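Local coordinates for putative outer membrane protein (LpxR) (Salmonella typhimurium, PDB 3FID), which deacylates lipid A in the outer membrane, removing acyl chains from this lipopolysaccharide component as a membrane-embedded beta-barrel enzyme, at the pentaethylene glycol monodecyl ether site. Coordinates in Å, arbitrary orientation; residue numbers count along the deposited sequence, not the author numbering.

The pentaethylene glycol monodecyl ether site. Residues 22-23, 183, 221-223, 255, 257, 274. With CXE (pentaethylene glycol monodecyl ether), chain B.
A detergent molecule, probably carried over from purification or crystallisation, lies along the wall of the LpxR outer-membrane beta-barrel, much as a lipid chain might. CXE is poorly ordered and partly modelled: its decyl tail crosses strands 176-188, 215-228 and 251-263, and the start of its ether head turns between Tyr255 and helix 16-23. Contact is by packing.

Tyr255 gives up the most surface, 47 Å². Its ring receives the head over one face, where C13 of CXE sits 3.9 Å from the ring centroid in a CH-pi contact, offset toward the rim. The phenol OH of Tyr255 packs 3.5 Å from C15 of CXE, while the tail passes the ring's edge, with C7 in plane. Tyrosine suits this border, offering a carbon face to the ether head's CH2 groups, an edge to the tail and a polar tip near the modelled ethers.

At the bend, Tyr23 CD1, on the ring's rim, lies 3.7 Å from CXE C12. The carbonyl O of Leu22, near the end of helix 16-23, packs 3.7 Å from the same CXE C12. Gly222, lacking a side chain, lets C6 of CXE come within 3.8 Å of its CA; Val257 offers CG2 to C8, and Val223 points CG1 at C5.

Behind this first shell, Val223 CG2, anti to the backbone N, packs 3.5 Å above the plane of the Tyr255 ring on the face opposite C13, backing it. With chi1 55°, CG1 takes the crowded position between backbone N and carbonyl carbon, leaving one methyl for each neighbour. The Tyr23 ring is likewise sandwiched, Leu22 CG over one face and Lys274 CB over the other, so its edge is presented to the ligand. The Lys274 chain bends at chi3 (92°), bringing NZ toward C15, where the modelled head stops; a long flexible chain with a probably charged tip would fit this polar border.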
ATOM      1  N   LEU A  22     -15.560  -0.467 -10.476  1.00 14.81           N
ATOM      2  CA  LEU A  22     -15.642  -0.536  -9.034  1.00 13.68           C
ATOM      3  C   LEU A  22     -15.635   0.849  -8.350  1.00 13.62           C
ATOM      4  O   LEU A  22     -16.427   1.100  -7.449  1.00 12.82           O
ATOM      5  CB  LEU A  22     -14.541  -1.458  -8.491  1.00 13.60           C
ATOM      6  CG  LEU A  22     -14.474  -1.766  -6.985  1.00 13.02           C
ATOM      7  CD1 LEU A  22     -15.795  -2.303  -6.426  1.00 15.08           C
ATOM      8  CD2 LEU A  22     -13.288  -2.736  -6.725  1.00 13.00           C
ATOM      9  N   TYR A  23     -14.760   1.752  -8.792  1.00 12.21           N
ATOM     10  CA  TYR A  23     -14.532   3.004  -8.068  1.00 12.06           C
ATOM     11  C   TYR A  23     -14.897   4.254  -8.883  1.00 12.00           C
ATOM     12  O   TYR A  23     -14.800   5.373  -8.389  1.00 12.37           O
ATOM     13  CB  TYR A  23     -13.053   3.089  -7.591  1.00 10.64           C
ATOM     14  CG  TYR A  23     -12.630   2.028  -6.604  1.00 10.53           C
ATOM     15  CD1 TYR A  23     -13.332   1.837  -5.406  1.00  9.99           C
ATOM     16  CD2 TYR A  23     -11.526   1.220  -6.850  1.00 10.37           C
ATOM     17  CE1 TYR A  23     -12.940   0.857  -4.486  1.00  9.77           C
ATOM     18  CE2 TYR A  23     -11.127   0.240  -5.932  1.00 10.21           C
ATOM     19  CZ  TYR A  23     -11.843   0.063  -4.752  1.00 10.55           C
ATOM     20  OH  TYR A  23     -11.431  -0.932  -3.844  1.00 10.28           O
ATOM     21  N   ALA A 183     -12.478  -2.512   8.731  1.00 11.80           N
ATOM     22  CA  ALA A 183     -12.794  -3.931   8.777  1.00 12.35           C
ATOM     23  C   ALA A 183     -12.625  -4.530   7.391  1.00 11.79           C
ATOM     24  O   ALA A 183     -12.755  -3.832   6.397  1.00 11.51           O
ATOM     25  CB  ALA A 183     -14.226  -4.152   9.318  1.00 12.53           C
ATOM     26  N   ALA A 221     -12.843  -7.987   0.760  1.00 10.72           N
ATOM     27  CA  ALA A 221     -13.244  -6.596   0.569  1.00 10.93           C
ATOM     28  C   ALA A 221     -13.149  -5.915   1.934  1.00 10.68           C
ATOM     29  O   ALA A 221     -13.567  -6.493   2.944  1.00 11.32           O
ATOM     30  CB  ALA A 221     -14.670  -6.549   0.012  1.00 10.76           C
ATOM     31  N   GLY A 222     -12.561  -4.713   1.985  1.00 10.89           N
ATOM     32  CA  GLY A 222     -12.400  -3.985   3.258  1.00 11.24           C
ATOM     33  C   GLY A 222     -12.302  -2.484   3.063  1.00 10.84           C
ATOM     34  O   GLY A 222     -12.054  -2.012   1.960  1.00 11.90           O
ATOM     35  N   VAL A 223     -12.487  -1.746   4.147  1.00 11.36           N
ATOM     36  CA  VAL A 223     -12.323  -0.285   4.173  1.00 10.78           C
ATOM     37  C   VAL A 223     -11.732   0.068   5.522  1.00 12.17           C
ATOM     38  O   VAL A 223     -12.073  -0.555   6.554  1.00 11.89           O
ATOM     39  CB  VAL A 223     -13.643   0.495   3.913  1.00 11.09           C
ATOM     40  CG1 VAL A 223     -14.796   0.081   4.894  1.00 12.28           C
ATOM     41  CG2 VAL A 223     -13.405   2.003   3.934  1.00 10.35           C
ATOM     42  N   TYR A 255     -10.133   1.813   0.451  1.00  9.47           N
ATOM     43  CA  TYR A 255     -10.926   0.641   0.075  1.00 10.05           C
ATOM     44  C   TYR A 255     -10.037  -0.353  -0.646  1.00 10.11           C
ATOM     45  O   TYR A 255      -9.197   0.042  -1.457  1.00  9.98           O
ATOM     46  CB  TYR A 255     -12.041   1.066  -0.885  1.00 10.61           C
ATOM     47  CG  TYR A 255     -13.065   1.938  -0.231  1.00 11.66           C
ATOM     48  CD1 TYR A 255     -14.246   1.381   0.259  1.00 13.31           C
ATOM     49  CD2 TYR A 255     -12.872   3.331  -0.099  1.00 12.70           C
ATOM     50  CE1 TYR A 255     -15.216   2.161   0.853  1.00 14.44           C
ATOM     51  CE2 TYR A 255     -13.848   4.129   0.504  1.00 14.64           C
ATOM     52  CZ  TYR A 255     -15.008   3.527   0.989  1.00 15.09           C
ATOM     53  OH  TYR A 255     -16.001   4.261   1.617  1.00 16.65           O
ATOM     54  N   VAL A 257     -10.335  -4.290  -2.571  1.00 10.93           N
ATOM     55  CA  VAL A 257     -11.081  -5.444  -2.990  1.00 10.85           C
ATOM     56  C   VAL A 257     -10.109  -6.310  -3.774  1.00 11.09           C
ATOM     57  O   VAL A 257      -9.430  -5.823  -4.709  1.00 10.18           O
ATOM     58  CB  VAL A 257     -12.278  -5.003  -3.901  1.00 11.11           C
ATOM     59  CG1 VAL A 257     -12.920  -6.213  -4.583  1.00 12.04           C
ATOM     60  CG2 VAL A 257     -13.287  -4.126  -3.103  1.00 12.21           C
ATOM     61  N   LYS A 274      -8.749   1.995  -3.633  1.00 10.07           N
ATOM     62  CA  LYS A 274      -9.069   3.418  -3.752  1.00 10.60           C
ATOM     63  C   LYS A 274      -8.717   4.143  -2.463  1.00  9.54           C
ATOM     64  O   LYS A 274      -9.054   3.693  -1.366  1.00 10.00           O
ATOM     65  CB  LYS A 274     -10.549   3.658  -4.077  1.00 10.83           C
ATOM     66  CG  LYS A 274     -10.855   5.156  -4.398  1.00 12.80           C
ATOM     67  CD  LYS A 274     -12.324   5.426  -4.606  1.00 12.31           C
ATOM     68  CE  LYS A 274     -12.980   5.835  -3.270  1.00 16.13           C
ATOM     69  NZ  LYS A 274     -14.278   6.527  -3.531  1.00 14.86           N
TER
HETATM   70  C1  CXE B 306     -18.013  -3.343   6.988  1.00 29.58           C
HETATM   71  C2  CXE B 306     -17.432  -4.501   6.192  1.00 29.08           C
HETATM   72  C3  CXE B 306     -16.373  -4.000   5.222  1.00 25.29           C
HETATM   73  C4  CXE B 306     -16.784  -4.128   3.763  1.00 26.28           C
HETATM   74  C5  CXE B 306     -16.516  -2.813   3.030  1.00 24.55           C
HETATM   75  C6  CXE B 306     -15.778  -3.030   1.708  1.00 23.61           C
HETATM   76  C7  CXE B 306     -16.157  -1.959   0.710  1.00 24.37           C
HETATM   77  C8  CXE B 306     -15.435  -2.137  -0.603  1.00 23.21           C
HETATM   78  C9  CXE B 306     -16.341  -1.739  -1.753  1.00 27.51           C
HETATM   79  C10 CXE B 306     -15.808  -0.549  -2.550  1.00 30.00           C
HETATM   80  O11 CXE B 306     -16.920   0.173  -3.072  1.00 32.32           O
HETATM   81  C12 CXE B 306     -16.589   1.368  -3.786  1.00 33.88           C
HETATM   82  C13 CXE B 306     -16.282   2.542  -2.861  1.00 35.74           C
HETATM   83  O14 CXE B 306     -17.488   3.063  -2.295  1.00 38.42           O
HETATM   84  C15 CXE B 306     -17.289   4.310  -1.620  1.00 36.08           C